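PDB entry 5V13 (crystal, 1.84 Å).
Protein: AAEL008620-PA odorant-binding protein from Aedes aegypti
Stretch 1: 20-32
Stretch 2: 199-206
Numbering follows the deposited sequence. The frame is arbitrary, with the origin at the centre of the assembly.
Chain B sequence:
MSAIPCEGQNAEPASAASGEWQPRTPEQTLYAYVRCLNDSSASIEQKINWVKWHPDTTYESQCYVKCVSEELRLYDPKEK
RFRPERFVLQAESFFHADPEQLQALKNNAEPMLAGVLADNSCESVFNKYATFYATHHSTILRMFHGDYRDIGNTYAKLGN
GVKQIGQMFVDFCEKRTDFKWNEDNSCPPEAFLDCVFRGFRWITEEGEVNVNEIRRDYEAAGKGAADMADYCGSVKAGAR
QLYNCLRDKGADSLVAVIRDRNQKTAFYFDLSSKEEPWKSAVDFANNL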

# COMPACT_ATOMS: atom_id res chain seq x y z
N GLU B 20 -14.37 16.96 -14.61
CA GLU B 20 -15.51 16.11 -14.30
C GLU B 20 -15.35 15.54 -12.90
O GLU B 20 -14.26 15.07 -12.53
CB GLU B 20 -15.66 14.97 -15.33
N TRP B 21 -16.44 15.59 -12.13
CA TRP B 21 -16.45 15.08 -10.76
C TRP B 21 -16.15 13.59 -10.73
O TRP B 21 -16.82 12.79 -11.38
CB TRP B 21 -17.82 15.34 -10.14
CG TRP B 21 -17.96 14.99 -8.68
CD1 TRP B 21 -17.82 15.83 -7.60
CD2 TRP B 21 -18.35 13.71 -8.14
NE1 TRP B 21 -18.07 15.14 -6.42
CE2 TRP B 21 -18.41 13.85 -6.73
CE3 TRP B 21 -18.65 12.47 -8.72
CZ2 TRP B 21 -18.74 12.78 -5.89
CZ3 TRP B 21 -18.99 11.42 -7.89
CH2 TRP B 21 -19.03 11.57 -6.49
N GLN B 22 -15.13 13.21 -9.94
CA GLN B 22 -14.75 11.81 -9.82
C GLN B 22 -15.27 11.24 -8.51
O GLN B 22 -15.42 11.97 -7.53
CB GLN B 22 -13.22 11.65 -9.88
CG GLN B 22 -12.61 12.07 -11.22
CD GLN B 22 -13.21 11.29 -12.35
OE1 GLN B 22 -13.12 10.06 -12.38
NE2 GLN B 22 -13.85 11.99 -13.29
N PRO B 23 -15.51 9.92 -8.46
CA PRO B 23 -15.88 9.28 -7.19
C PRO B 23 -14.92 9.67 -6.07
O PRO B 23 -13.70 9.73 -6.27
CB PRO B 23 -15.80 7.78 -7.51
CG PRO B 23 -16.05 7.71 -8.98
CD PRO B 23 -15.41 8.95 -9.56
N ARG B 24 -15.49 9.97 -4.90
CA ARG B 24 -14.69 10.39 -3.76
C ARG B 24 -13.79 9.24 -3.30
O ARG B 24 -14.27 8.13 -3.07
CB ARG B 24 -15.60 10.82 -2.61
CG ARG B 24 -16.60 11.97 -2.97
CD ARG B 24 -15.88 13.28 -3.35
NE ARG B 24 -15.53 13.38 -4.77
CZ ARG B 24 -15.07 14.50 -5.34
NH1 ARG B 24 -14.92 15.60 -4.61
NH2 ARG B 24 -14.78 14.53 -6.63
N THR B 25 -12.51 9.53 -3.14
CA THR B 25 -11.56 8.58 -2.55
C THR B 25 -11.73 8.54 -1.04
O THR B 25 -12.38 9.41 -0.45
CB THR B 25 -10.14 9.00 -2.88
OG1 THR B 25 -9.85 10.23 -2.19
CG2 THR B 25 -9.96 9.18 -4.38
N PRO B 26 -11.12 7.56 -0.36
CA PRO B 26 -11.10 7.59 1.11
C PRO B 26 -10.32 8.76 1.67
O PRO B 26 -10.58 9.16 2.81
CB PRO B 26 -10.47 6.24 1.50
CG PRO B 26 -9.78 5.75 0.25
CD PRO B 26 -10.59 6.28 -0.89
N GLU B 27 -9.37 9.33 0.92
CA GLU B 27 -8.74 10.56 1.39
C GLU B 27 -9.76 11.69 1.42
O GLU B 27 -9.82 12.46 2.39
CB GLU B 27 -7.55 10.94 0.49
CG GLU B 27 -6.77 12.19 0.94
CD GLU B 27 -7.43 13.52 0.56
OE1 GLU B 27 -7.24 14.52 1.32
OE2 GLU B 27 -8.10 13.58 -0.50
N GLN B 28 -10.58 11.79 0.38
CA GLN B 28 -11.56 12.87 0.30
C GLN B 28 -12.69 12.72 1.33
O GLN B 28 -13.09 13.70 1.97
CB GLN B 28 -12.10 12.93 -1.13
CG GLN B 28 -11.07 13.54 -2.11
CD GLN B 28 -11.52 13.46 -3.55
OE1 GLN B 28 -12.01 12.43 -4.01
NE2 GLN B 28 -11.34 14.56 -4.28
N THR B 29 -13.24 11.51 1.49
CA THR B 29 -14.27 11.33 2.51
C THR B 29 -13.70 11.58 3.91
O THR B 29 -14.33 12.26 4.73
CB THR B 29 -14.90 9.95 2.41
OG1 THR B 29 -13.89 8.93 2.49
CG2 THR B 29 -15.65 9.82 1.08
N LEU B 30 -12.51 11.04 4.21
CA LEU B 30 -11.96 11.26 5.54
C LEU B 30 -11.70 12.74 5.79
O LEU B 30 -11.99 13.25 6.88
CB LEU B 30 -10.66 10.45 5.72
CG LEU B 30 -10.18 10.41 7.18
CD1 LEU B 30 -11.25 9.83 8.11
CD2 LEU B 30 -8.90 9.61 7.29
N TYR B 31 -11.19 13.46 4.78
CA TYR B 31 -10.96 14.90 4.95
C TYR B 31 -12.26 15.61 5.31
O TYR B 31 -12.30 16.43 6.24
CB TYR B 31 -10.38 15.49 3.66
CG TYR B 31 -10.04 16.96 3.76
CD1 TYR B 31 -11.01 17.95 3.56
CD2 TYR B 31 -8.74 17.36 4.04
CE1 TYR B 31 -10.67 19.31 3.62
CE2 TYR B 31 -8.40 18.70 4.12
CZ TYR B 31 -9.36 19.67 3.91
OH TYR B 31 -9.00 21.00 4.00
N ALA B 32 -13.33 15.30 4.58
CA ALA B 32 -14.61 15.96 4.82
C ALA B 32 -15.18 15.59 6.18
O ALA B 32 -15.66 16.46 6.93
CB ALA B 32 -15.60 15.60 3.71
N GLY B 199 -4.19 19.41 -2.53
CA GLY B 199 -4.19 18.56 -1.34
C GLY B 199 -4.34 19.35 -0.06
O GLY B 199 -5.03 18.92 0.87
N PHE B 200 -3.69 20.52 0.02
CA PHE B 200 -3.84 21.43 1.15
C PHE B 200 -5.19 22.15 1.15
O PHE B 200 -5.51 22.83 2.14
CB PHE B 200 -2.71 22.48 1.15
CG PHE B 200 -1.32 21.95 1.51
CD1 PHE B 200 -1.11 20.60 1.76
CD2 PHE B 200 -0.23 22.82 1.60
CE1 PHE B 200 0.16 20.11 2.09
CE2 PHE B 200 1.05 22.35 1.93
CZ PHE B 200 1.25 20.99 2.18
N ARG B 201 -5.95 22.05 0.06
CA ARG B 201 -7.15 22.87 -0.17
C ARG B 201 -6.84 24.37 -0.18
O ARG B 201 -7.72 25.20 0.10
CB ARG B 201 -8.26 22.55 0.84
CG ARG B 201 -9.11 21.30 0.49
CD ARG B 201 -8.30 19.99 0.60
NE ARG B 201 -9.14 18.79 0.44
CZ ARG B 201 -8.68 17.53 0.48
NH1 ARG B 201 -7.38 17.29 0.67
NH2 ARG B 201 -9.53 16.51 0.33
N TRP B 202 -5.60 24.74 -0.52
CA TRP B 202 -5.30 26.13 -0.85
C TRP B 202 -5.90 26.51 -2.20
O TRP B 202 -6.27 27.67 -2.42
CB TRP B 202 -3.79 26.38 -0.89
CG TRP B 202 -3.10 26.33 0.43
CD1 TRP B 202 -3.63 25.95 1.62
CD2 TRP B 202 -1.74 26.70 0.70
NE1 TRP B 202 -2.69 26.04 2.61
CE2 TRP B 202 -1.52 26.51 2.07
CE3 TRP B 202 -0.69 27.18 -0.10
CZ2 TRP B 202 -0.29 26.77 2.68
CZ3 TRP B 202 0.54 27.44 0.51
CH2 TRP B 202 0.73 27.24 1.88
N ILE B 203 -6.00 25.55 -3.11
CA ILE B 203 -6.75 25.69 -4.36
C ILE B 203 -7.91 24.70 -4.29
O ILE B 203 -7.70 23.52 -4.01
CB ILE B 203 -5.87 25.42 -5.59
CG1 ILE B 203 -4.84 26.55 -5.75
CG2 ILE B 203 -6.74 25.28 -6.86
CD1 ILE B 203 -3.89 26.36 -6.92
N THR B 204 -9.12 25.20 -4.53
CA THR B 204 -10.30 24.37 -4.34
C THR B 204 -10.46 23.42 -5.52
O THR B 204 -9.79 23.54 -6.55
CB THR B 204 -11.55 25.22 -4.19
OG1 THR B 204 -11.87 25.80 -5.46
CG2 THR B 204 -11.32 26.34 -3.18
N GLU B 205 -11.38 22.47 -5.36
CA GLU B 205 -11.64 21.54 -6.45
C GLU B 205 -12.06 22.27 -7.72
O GLU B 205 -11.76 21.80 -8.83
CB GLU B 205 -12.70 20.52 -6.03
CG GLU B 205 -12.99 19.46 -7.08
CD GLU B 205 -13.74 18.26 -6.52
OE1 GLU B 205 -13.71 18.09 -5.28
OE2 GLU B 205 -14.36 17.51 -7.31
N GLU B 206 -12.73 23.41 -7.58
CA GLU B 206 -13.15 24.23 -8.72
C GLU B 206 -12.03 25.12 -9.25
O GLU B 206 -12.25 25.85 -10.22
CB GLU B 206 -14.35 25.11 -8.34
CG GLU B 206 -15.61 24.32 -7.95
CD GLU B 206 -15.54 23.71 -6.55
OE1 GLU B 206 -14.99 24.35 -5.63
OE2 GLU B 206 -16.05 22.58 -6.38
O HOH W 1 -13.30 15.41 -9.17
O HOH W 2 -12.69 16.15 0.59

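Two arginine–glutamate salt bridges hold these stretches together, and they run in opposite senses: stretch 1 supplies the arginine in one and the glutamate in the other.

In the first, Arg24 meets Glu205 with two well-formed hydrogen bonds, NH1 to OE1 at 2.8 Å and NH2 to OE2 at 3.1 Å, with angles of 162° and 154°. The carboxylate lies at the edge of the guanidinium, where the N–H bonds point, so both of its oxygens find a donor. Arginine suits this place because its donors can serve two acceptors at once. While NH1 and NH2 reach across to Glu205, Arg24 NE (3.1 Å) and NH2 (2.8 Å) both donate to Gln22 O, which ties the guanidinium to its own loop. Glu205 OE2 is further satisfied by water 1, which donates to it at 3.0 Å and accepts from Gln22 N, also at 3.0 Å, so a backbone amide joins the network. Trp21 adds a looser contact, its CD1 3.9 Å from Glu205 OE2; its NE1 is hydrogen-bonded elsewhere in the structure.

Arg201, the first residue after a helix to leave helical phi/psi, with positive phi, makes the second bridge. Its NH1 donates to Glu27 OE1 at 2.8 Å and to Gly199 O at 2.9 Å, so it serves both the partner carboxylate and the carbonyl of Gly199, two residues back in its own stretch. The bonds from Arg201 NH2 to Glu27 are weak, 3.2 Å to OE1 and 3.4 Å to OE2; OE1 is also hydrogen-bonded elsewhere in the structure. Water 2 accepts from the same NH2 at 3.2 Å and donates to Gln28 O at 2.8 Å, linking the arginine to the backbone of the stretch 1 helix.

The two terminal nitrogens of Arg201, NH1 and NH2, carry its hydrogen bonds, and one face of the guanidinium lies against Tyr31. The two groups lie flat on each other, their planes 4° apart, with Arg201 CZ 3.6 Å from the centroid of the Tyr31 ring, a cation–pi arrangement. Arg201 CD also sits over the ring, 3.9 Å from its centroid, in a CH–pi contact. A planar cation on an aliphatic stem can pair with carboxylate and ring together, and Glu27 and Tyr31, four residues apart on one helix, both point their CA-to-CB bonds toward stretch 2.

That helix is secured at its start by a reciprocal pair: Thr25 OG1 caps it by accepting from Gln28 N at 3.1 Å, and Gln28 OE1 accepts from Thr25 N at 3.1 Å. Threonine suits the N-cap because its short hydroxyl reaches an otherwise unpaired amide of the first turn.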